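Local coordinates for ferrous iron uptake transporter protein B (Streptococcus thermophilus, PDB 3TAH), which probably drives uptake of ferrous iron across the cell membrane at the expense of GTP, this chain being its cytosolic G-protein domain with the attached helical domain, at residues 93-105 against 246-258. The protein carries 1 engineered substitution. Numbering follows the deposited sequence.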
ATOM      1  N   LEU A  93       4.801  13.970   3.607  1.00 17.71           N
ATOM      2  CA  LEU A  93       3.533  13.287   3.298  1.00 17.45           C
ATOM      3  C   LEU A  93       3.403  12.803   1.854  1.00 17.73           C
ATOM      4  O   LEU A  93       3.166  11.616   1.621  1.00 16.40           O
ATOM      5  CB  LEU A  93       2.349  14.195   3.648  1.00 17.67           C
ATOM      6  CG  LEU A  93       0.943  13.603   3.531  1.00 17.13           C
ATOM      7  CD1 LEU A  93       0.807  12.326   4.364  1.00 17.86           C
ATOM      8  CD2 LEU A  93      -0.074  14.635   3.965  1.00 19.47           C
ATOM      9  N   GLU A  94       3.558  13.704   0.890  1.00 18.62           N
ATOM     10  CA  GLU A  94       3.355  13.332  -0.516  1.00 19.21           C
ATOM     11  C   GLU A  94       4.253  12.174  -0.966  1.00 17.87           C
ATOM     12  O   GLU A  94       3.770  11.245  -1.623  1.00 16.26           O
ATOM     13  CB  GLU A  94       3.476  14.554  -1.441  1.00 20.82           C
ATOM     14  CG  GLU A  94       2.336  15.552  -1.205  1.00 25.60           C
ATOM     15  CD  GLU A  94       2.199  16.622  -2.273  1.00 30.25           C
ATOM     16  OE1 GLU A  94       2.916  16.577  -3.299  1.00 34.65           O
ATOM     17  OE2 GLU A  94       1.349  17.519  -2.075  1.00 35.91           O
ATOM     18  N   ARG A  95       5.537  12.230  -0.613  1.00 17.57           N
ATOM     19  CA  ARG A  95       6.495  11.172  -0.948  1.00 17.88           C
ATOM     20  C   ARG A  95       6.097   9.826  -0.336  1.00 15.66           C
ATOM     21  O   ARG A  95       6.221   8.807  -0.999  1.00 16.69           O
ATOM     22  CB  ARG A  95       7.929  11.524  -0.511  1.00 19.28           C
ATOM     23  CG  ARG A  95       8.974  10.437  -0.866  1.00 24.99           C
ATOM     24  CD  ARG A  95      10.447  10.886  -0.705  1.00 28.31           C
ATOM     25  NE  ARG A  95      10.839  11.024   0.694  1.00 29.67           N
ATOM     26  CZ  ARG A  95      11.907  11.695   1.144  1.00 34.19           C
ATOM     27  NH1 ARG A  95      12.744  12.318   0.325  1.00 34.16           N
ATOM     28  NH2 ARG A  95      12.138  11.745   2.457  1.00 35.62           N
ATOM     29  N   ASN A  96       5.641   9.840   0.915  1.00 15.00           N
ATOM     30  CA  ASN A  96       5.208   8.624   1.606  1.00 13.67           C
ATOM     31  C   ASN A  96       3.913   8.012   1.035  1.00 14.19           C
ATOM     32  O   ASN A  96       3.760   6.786   1.029  1.00 13.48           O
ATOM     33  CB  ASN A  96       5.025   8.866   3.105  1.00 14.48           C
ATOM     34  CG  ASN A  96       6.339   8.883   3.872  1.00 14.03           C
ATOM     35  OD1 ASN A  96       6.549   8.073   4.789  1.00 13.06           O
ATOM     36  ND2 ASN A  96       7.217   9.806   3.522  1.00 12.67           N
ATOM     37  N   LEU A  97       2.991   8.860   0.564  1.00 12.84           N
ATOM     38  CA  LEU A  97       1.708   8.372   0.029  1.00 11.94           C
ATOM     39  C   LEU A  97       1.841   7.686  -1.337  1.00 12.59           C
ATOM     40  O   LEU A  97       0.904   7.036  -1.791  1.00 11.24           O
ATOM     41  CB  LEU A  97       0.649   9.484  -0.037  1.00 11.39           C
ATOM     42  CG  LEU A  97       0.175  10.065   1.302  1.00 12.43           C
ATOM     43  CD1 LEU A  97      -0.700  11.266   1.037  1.00 13.29           C
ATOM     44  CD2 LEU A  97      -0.570   9.008   2.173  1.00 13.80           C
ATOM     45  N   TYR A  98       2.987   7.830  -1.996  1.00 14.17           N
ATOM     46  CA  TYR A  98       3.237   7.115  -3.245  1.00 14.02           C
ATOM     47  C   TYR A  98       3.063   5.611  -3.036  1.00 13.89           C
ATOM     48  O   TYR A  98       2.300   4.947  -3.751  1.00 13.77           O
ATOM     49  CB  TYR A  98       4.625   7.462  -3.772  1.00 14.21           C
ATOM     50  CG  TYR A  98       4.927   6.895  -5.130  1.00 14.97           C
ATOM     51  CD1 TYR A  98       4.512   7.548  -6.291  1.00 15.88           C
ATOM     52  CD2 TYR A  98       5.644   5.714  -5.264  1.00 15.72           C
ATOM     53  CE1 TYR A  98       4.784   7.036  -7.529  1.00 16.09           C
ATOM     54  CE2 TYR A  98       5.927   5.198  -6.513  1.00 15.85           C
ATOM     55  CZ  TYR A  98       5.491   5.866  -7.632  1.00 18.92           C
ATOM     56  OH  TYR A  98       5.767   5.360  -8.859  1.00 21.06           O
ATOM     57  N   LEU A  99       3.739   5.084  -2.027  1.00 12.66           N
ATOM     58  CA  LEU A  99       3.562   3.691  -1.637  1.00 12.10           C
ATOM     59  C   LEU A  99       2.104   3.408  -1.217  1.00 12.37           C
ATOM     60  O   LEU A  99       1.537   2.397  -1.598  1.00 11.38           O
ATOM     61  CB  LEU A  99       4.501   3.329  -0.482  1.00 12.13           C
ATOM     62  CG  LEU A  99       4.420   1.895   0.058  1.00 14.06           C
ATOM     63  CD1 LEU A  99       4.816   0.841  -0.995  1.00 14.96           C
ATOM     64  CD2 LEU A  99       5.268   1.756   1.313  1.00 12.28           C
ATOM     65  N   THR A 100       1.512   4.310  -0.431  1.00 12.18           N
ATOM     66  CA  THR A 100       0.174   4.124   0.090  1.00 12.12           C
ATOM     67  C   THR A 100      -0.821   3.803  -1.032  1.00 14.58           C
ATOM     68  O   THR A 100      -1.649   2.886  -0.898  1.00 12.90           O
ATOM     69  CB  THR A 100      -0.282   5.380   0.854  1.00 13.10           C
ATOM     70  OG1 THR A 100       0.671   5.693   1.883  1.00 12.08           O
ATOM     71  CG2 THR A 100      -1.676   5.163   1.436  1.00 12.90           C
ATOM     72  N   THR A 101      -0.725   4.532  -2.146  1.00 14.11           N
ATOM     73  CA  THR A 101      -1.661   4.303  -3.260  1.00 13.44           C
ATOM     74  C   THR A 101      -1.568   2.860  -3.763  1.00 14.11           C
ATOM     75  O   THR A 101      -2.572   2.223  -4.087  1.00 12.64           O
ATOM     76  CB  THR A 101      -1.463   5.314  -4.428  1.00 13.60           C
ATOM     77  OG1 THR A 101      -0.159   5.172  -5.010  1.00 14.21           O
ATOM     78  CG2 THR A 101      -1.686   6.770  -3.971  1.00 13.34           C
ATOM     79  N   GLN A 102      -0.355   2.335  -3.811  1.00 13.49           N
ATOM     80  CA  GLN A 102      -0.126   0.967  -4.238  1.00 13.86           C
ATOM     81  C   GLN A 102      -0.615  -0.068  -3.236  1.00 13.47           C
ATOM     82  O   GLN A 102      -1.119  -1.119  -3.629  1.00 13.52           O
ATOM     83  CB  GLN A 102       1.358   0.753  -4.521  1.00 15.22           C
ATOM     84  CG  GLN A 102       1.915   1.638  -5.621  1.00 15.86           C
ATOM     85  CD  GLN A 102       3.411   1.524  -5.711  1.00 18.12           C
ATOM     86  OE1 GLN A 102       3.928   0.423  -5.876  1.00 21.63           O
ATOM     87  NE2 GLN A 102       4.122   2.646  -5.585  1.00 21.69           N
ATOM     88  N   LEU A 103      -0.456   0.236  -1.948  1.00 13.06           N
ATOM     89  CA  LEU A 103      -0.982  -0.622  -0.880  1.00 12.98           C
ATOM     90  C   LEU A 103      -2.509  -0.747  -0.956  1.00 14.26           C
ATOM     91  O   LEU A 103      -3.043  -1.856  -0.837  1.00 15.03           O
ATOM     92  CB  LEU A 103      -0.543  -0.117   0.493  1.00 12.50           C
ATOM     93  CG  LEU A 103       0.973  -0.096   0.753  1.00 12.09           C
ATOM     94  CD1 LEU A 103       1.285   0.636   2.070  1.00 11.90           C
ATOM     95  CD2 LEU A 103       1.600  -1.509   0.750  1.00 13.51           C
ATOM     96  N   ILE A 104      -3.209   0.372  -1.174  1.00 13.30           N
ATOM     97  CA  ILE A 104      -4.671   0.351  -1.285  1.00 13.32           C
ATOM     98  C   ILE A 104      -5.088  -0.588  -2.417  1.00 11.79           C
ATOM     99  O   ILE A 104      -6.041  -1.351  -2.291  1.00 13.27           O
ATOM    100  CB  ILE A 104      -5.255   1.781  -1.489  1.00 14.59           C
ATOM    101  CG1 ILE A 104      -4.998   2.650  -0.243  1.00 14.28           C
ATOM    102  CG2 ILE A 104      -6.767   1.718  -1.785  1.00 13.24           C
ATOM    103  CD1 ILE A 104      -5.281   4.162  -0.400  1.00 13.14           C
ATOM    104  N   GLU A 105      -4.355  -0.529  -3.525  1.00 12.98           N
ATOM    105  CA  GLU A 105      -4.672  -1.302  -4.725  1.00 13.48           C
ATOM    106  C   GLU A 105      -4.540  -2.826  -4.545  1.00 14.66           C
ATOM    107  O   GLU A 105      -5.122  -3.584  -5.318  1.00 16.28           O
ATOM    108  CB  GLU A 105      -3.811  -0.809  -5.884  1.00 14.65           C
ATOM    109  CG  GLU A 105      -4.235   0.603  -6.304  1.00 12.73           C
ATOM    110  CD  GLU A 105      -3.217   1.347  -7.137  1.00 15.85           C
ATOM    111  OE1 GLU A 105      -2.088   0.844  -7.341  1.00 14.25           O
ATOM    112  OE2 GLU A 105      -3.565   2.454  -7.596  1.00 16.09           O
ATOM    113  N   ILE A 246       3.042   6.772 -12.794  1.00 14.30           N
ATOM    114  CA  ILE A 246       3.762   7.609 -11.834  1.00 13.96           C
ATOM    115  C   ILE A 246       3.124   8.984 -11.708  1.00 13.92           C
ATOM    116  O   ILE A 246       2.846   9.447 -10.599  1.00 12.46           O
ATOM    117  CB  ILE A 246       5.252   7.793 -12.231  1.00 14.28           C
ATOM    118  CG1 ILE A 246       6.045   6.496 -12.054  1.00 14.26           C
ATOM    119  CG2 ILE A 246       5.881   8.880 -11.398  1.00 14.54           C
ATOM    120  CD1 ILE A 246       7.494   6.599 -12.590  1.00 15.91           C
ATOM    121  N   ASN A 247       2.873   9.622 -12.853  1.00 13.50           N
ATOM    122  CA  ASN A 247       2.283  10.961 -12.864  1.00 15.30           C
ATOM    123  C   ASN A 247       0.887  10.957 -12.262  1.00 14.13           C
ATOM    124  O   ASN A 247       0.538  11.868 -11.510  1.00 13.73           O
ATOM    125  CB  ASN A 247       2.258  11.538 -14.295  1.00 17.67           C
ATOM    126  CG  ASN A 247       3.647  11.800 -14.851  1.00 21.72           C
ATOM    127  OD1 ASN A 247       4.612  11.926 -14.099  1.00 24.29           O
ATOM    128  ND2 ASN A 247       3.755  11.894 -16.184  1.00 22.71           N
ATOM    129  N   GLU A 248       0.085   9.930 -12.592  1.00 14.18           N
ATOM    130  CA  GLU A 248      -1.275   9.812 -12.041  1.00 14.56           C
ATOM    131  C   GLU A 248      -1.268   9.598 -10.530  1.00 12.06           C
ATOM    132  O   GLU A 248      -2.103  10.187  -9.842  1.00 12.78           O
ATOM    133  CB  GLU A 248      -2.105   8.723 -12.748  1.00 14.60           C
ATOM    134  CG  GLU A 248      -2.507   9.080 -14.176  1.00 15.20           C
ATOM    135  CD  GLU A 248      -3.299  10.373 -14.281  1.00 15.28           C
ATOM    136  OE1 GLU A 248      -4.217  10.606 -13.485  1.00 14.96           O
ATOM    137  OE2 GLU A 248      -2.993  11.163 -15.186  1.00 16.97           O
ATOM    138  N   ARG A 249      -0.354   8.773 -10.008  1.00 14.02           N
ATOM    139  CA  ARG A 249      -0.233   8.601  -8.553  1.00 13.27           C
ATOM    140  C   ARG A 249       0.041   9.936  -7.853  1.00 13.52           C
ATOM    141  O   ARG A 249      -0.661  10.317  -6.930  1.00 14.69           O
ATOM    142  CB  ARG A 249       0.850   7.576  -8.173  1.00 12.38           C
ATOM    143  CG  ARG A 249       0.578   6.156  -8.592  1.00 13.26           C
ATOM    144  CD  ARG A 249       1.621   5.163  -8.043  1.00 13.65           C
ATOM    145  NE  ARG A 249       1.407   3.838  -8.626  1.00 12.01           N
ATOM    146  CZ  ARG A 249       0.407   3.025  -8.292  1.00 16.19           C
ATOM    147  NH1 ARG A 249      -0.472   3.369  -7.351  1.00 15.92           N
ATOM    148  NH2 ARG A 249       0.286   1.847  -8.900  1.00 16.39           N
ATOM    149  N   TYR A 250       1.062  10.654  -8.303  1.00 15.28           N
ATOM    150  CA  TYR A 250       1.380  11.961  -7.719  1.00 15.60           C
ATOM    151  C   TYR A 250       0.283  12.999  -7.900  1.00 14.89           C
ATOM    152  O   TYR A 250       0.048  13.783  -6.987  1.00 14.89           O
ATOM    153  CB  TYR A 250       2.739  12.495  -8.215  1.00 15.63           C
ATOM    154  CG  TYR A 250       3.909  11.781  -7.584  1.00 18.12           C
ATOM    155  CD1 TYR A 250       4.124  11.837  -6.211  1.00 18.82           C
ATOM    156  CD2 TYR A 250       4.816  11.050  -8.355  1.00 17.02           C
ATOM    157  CE1 TYR A 250       5.197  11.169  -5.620  1.00 19.27           C
ATOM    158  CE2 TYR A 250       5.887  10.388  -7.770  1.00 18.21           C
ATOM    159  CZ  TYR A 250       6.074  10.448  -6.403  1.00 19.09           C
ATOM    160  OH  TYR A 250       7.141   9.797  -5.816  1.00 21.50           O
ATOM    161  N   ALA A 251      -0.412  12.998  -9.036  1.00 15.97           N
ATOM    162  CA  ALA A 251      -1.535  13.936  -9.224  1.00 16.18           C
ATOM    163  C   ALA A 251      -2.646  13.681  -8.192  1.00 15.43           C
ATOM    164  O   ALA A 251      -3.152  14.625  -7.558  1.00 14.40           O
ATOM    165  CB  ALA A 251      -2.051  13.892 -10.661  1.00 15.30           C
ATOM    166  N   PHE A 252      -3.009  12.409  -8.014  1.00 14.80           N
ATOM    167  CA  PHE A 252      -3.994  12.011  -7.019  1.00 14.52           C
ATOM    168  C   PHE A 252      -3.582  12.467  -5.621  1.00 13.00           C
ATOM    169  O   PHE A 252      -4.372  13.073  -4.885  1.00 15.07           O
ATOM    170  CB  PHE A 252      -4.179  10.493  -7.033  1.00 13.33           C
ATOM    171  CG  PHE A 252      -4.986   9.985  -5.878  1.00 13.58           C
ATOM    172  CD1 PHE A 252      -6.381  10.022  -5.911  1.00 15.11           C
ATOM    173  CD2 PHE A 252      -4.357   9.456  -4.755  1.00 13.66           C
ATOM    174  CE1 PHE A 252      -7.126   9.556  -4.835  1.00 14.74           C
ATOM    175  CE2 PHE A 252      -5.096   8.988  -3.684  1.00 15.60           C
ATOM    176  CZ  PHE A 252      -6.480   9.036  -3.724  1.00 16.83           C
ATOM    177  N   ILE A 253      -2.331  12.164  -5.266  1.00 15.55           N
ATOM    178  CA  ILE A 253      -1.750  12.537  -3.969  1.00 14.53           C
ATOM    179  C   ILE A 253      -1.799  14.053  -3.748  1.00 16.13           C
ATOM    180  O   ILE A 253      -2.208  14.500  -2.676  1.00 16.23           O
ATOM    181  CB  ILE A 253      -0.311  12.022  -3.827  1.00 14.79           C
ATOM    182  CG1 ILE A 253      -0.296  10.499  -3.746  1.00 13.52           C
ATOM    183  CG2 ILE A 253       0.380  12.591  -2.572  1.00 15.71           C
ATOM    184  CD1 ILE A 253       1.075   9.919  -4.016  1.00 16.07           C
ATOM    185  N   GLU A 254      -1.393  14.827  -4.751  1.00 16.69           N
ATOM    186  CA  GLU A 254      -1.455  16.287  -4.631  1.00 17.35           C
ATOM    187  C   GLU A 254      -2.877  16.803  -4.415  1.00 17.75           C
ATOM    188  O   GLU A 254      -3.084  17.696  -3.563  1.00 18.73           O
ATOM    189  CB  GLU A 254      -0.806  16.969  -5.846  1.00 18.24           C
ATOM    190  CG  GLU A 254       0.695  16.735  -5.924  1.00 20.83           C
ATOM    191  CD  GLU A 254       1.381  17.504  -7.028  1.00 25.67           C
ATOM    192  OE1 GLU A 254       0.879  18.576  -7.457  1.00 27.62           O
ATOM    193  OE2 GLU A 254       2.452  17.030  -7.456  1.00 32.18           O
ATOM    194  N   ARG A 255      -3.835  16.253  -5.172  1.00 17.83           N
ATOM    195  CA  ARG A 255      -5.256  16.608  -5.047  1.00 19.36           C
ATOM    196  C   ARG A 255      -5.766  16.303  -3.648  1.00 19.27           C
ATOM    197  O   ARG A 255      -6.381  17.153  -3.004  1.00 20.25           O
ATOM    198  CB  ARG A 255      -6.124  15.867  -6.078  1.00 20.32           C
ATOM    199  CG  ARG A 255      -5.999  16.335  -7.527  1.00 22.73           C
ATOM    200  CD  ARG A 255      -7.135  15.783  -8.416  1.00 24.35           C
ATOM    201  NE  ARG A 255      -7.186  14.314  -8.529  1.00 23.56           N
ATOM    202  CZ  ARG A 255      -6.505  13.554  -9.389  1.00 25.12           C
ATOM    203  NH1 ARG A 255      -5.653  14.075 -10.266  1.00 26.31           N
ATOM    204  NH2 ARG A 255      -6.672  12.223  -9.367  1.00 25.36           N
ATOM    205  N   VAL A 256      -5.481  15.098  -3.158  1.00 19.63           N
ATOM    206  CA  VAL A 256      -5.875  14.713  -1.806  1.00 19.88           C
ATOM    207  C   VAL A 256      -5.269  15.649  -0.760  1.00 20.48           C
ATOM    208  O   VAL A 256      -5.995  16.156   0.114  1.00 22.83           O
ATOM    209  CB  VAL A 256      -5.472  13.253  -1.486  1.00 19.28           C
ATOM    210  CG1 VAL A 256      -5.711  12.959  -0.006  1.00 20.52           C
ATOM    211  CG2 VAL A 256      -6.242  12.281  -2.388  1.00 18.05           C
ATOM    212  N   CYS A 257      -3.962  15.894  -0.844  1.00 21.26           N
ATOM    213  CA  CYS A 257      -3.290  16.736   0.154  1.00 24.49           C
ATOM    214  C   CYS A 257      -3.800  18.181   0.126  1.00 27.09           C
ATOM    215  O   CYS A 257      -3.940  18.796   1.179  1.00 27.92           O
ATOM    216  CB  CYS A 257      -1.768  16.671   0.022  1.00 24.15           C
ATOM    217  SG  CYS A 257      -1.119  15.021   0.403  1.00 24.08           S
ATOM    218  N   GLN A 258      -4.096  18.706  -1.061  1.00 29.18           N
ATOM    219  CA  GLN A 258      -4.752  20.022  -1.172  1.00 32.41           C
ATOM    220  C   GLN A 258      -6.143  20.034  -0.524  1.00 34.48           C
ATOM    221  O   GLN A 258      -6.445  20.917   0.284  1.00 34.77           O
ATOM    222  CB  GLN A 258      -4.898  20.445  -2.636  1.00 32.29           C
ATOM    223  CG  GLN A 258      -5.625  21.786  -2.838  1.00 35.09           C
ATOM    224  CD  GLN A 258      -6.226  21.926  -4.217  1.00 38.72           C
ATOM    225  OE1 GLN A 258      -5.875  22.844  -4.946  1.00 44.50           O
ATOM    226  NE2 GLN A 258      -7.126  21.018  -4.590  1.00 40.51           N
TER
HETATM  227  O   HOH W   1      -1.204  19.299  -2.653  1.00 34.06           O
HETATM  228  O   HOH W   2       3.780   4.119 -10.184  1.00 23.49           O
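The CA atoms of Glu94 and Ile253, and of Tyr98 and Arg249, lie nearest each other where helix 93-105 packs on helix 246-258. The two axes approach to 9.6 Å, and their directions differ by 117°. Arg249 is the knob of this interface and sits among Tyr98, Thr101, Gln102 and Glu105. Its chain runs extended from CG to NE, which carries the guanidinium across to Glu105. There NH1 and NH2 both grip Glu105 OE1, each at 3.0 Å and in the guanidinium plane, forming a salt bridge. Arg249 NH1 also donates to Thr101 OG1, which lies 21° out of that plane. Thr101 OG1 in turn donates a hydrogen bond to Tyr98 O. Gln102 CG lies over the centre of one guanidinium face, 3.4 Å from Arg249 CZ. A water joins Arg249 NE to Tyr98 OH. Arg249 CD rests over a face of the Tyr98 ring in a CH-pi contact, 4.1 Å from the centroid. The Tyr98 and Tyr250 rings lie nearly parallel, planes 25° apart, but slid so far that they barely overlap. Tyr98 CD1 sits over the rim of the Tyr250 face, 3.3 Å from Tyr250 CZ. Farther along, Ile253 rests CD1 on the backbone of Leu97 and Tyr98, and its CG2 meets Glu94 CA at 3.7 Å. Cys257 SG touches Leu93 CD2 and Leu97 CD1. A water bridges Glu94 OE2 and Glu254 O; Glu94 OE1 and Glu254 OE2, like charges, are 4.2 Å apart, not in contact. Glu105 OE2 is hydrogen-bonded to Tyr174 OH, and the Gln102 amide to Met62 N and Ser61 OG. Helix 93-105 belongs to the G domain, helix 241-259 to the helical domain. The former lies against strands 83-89 and 110-115, while Leu97, Phe252 and Val256 meet Leu136 of helix 129-136.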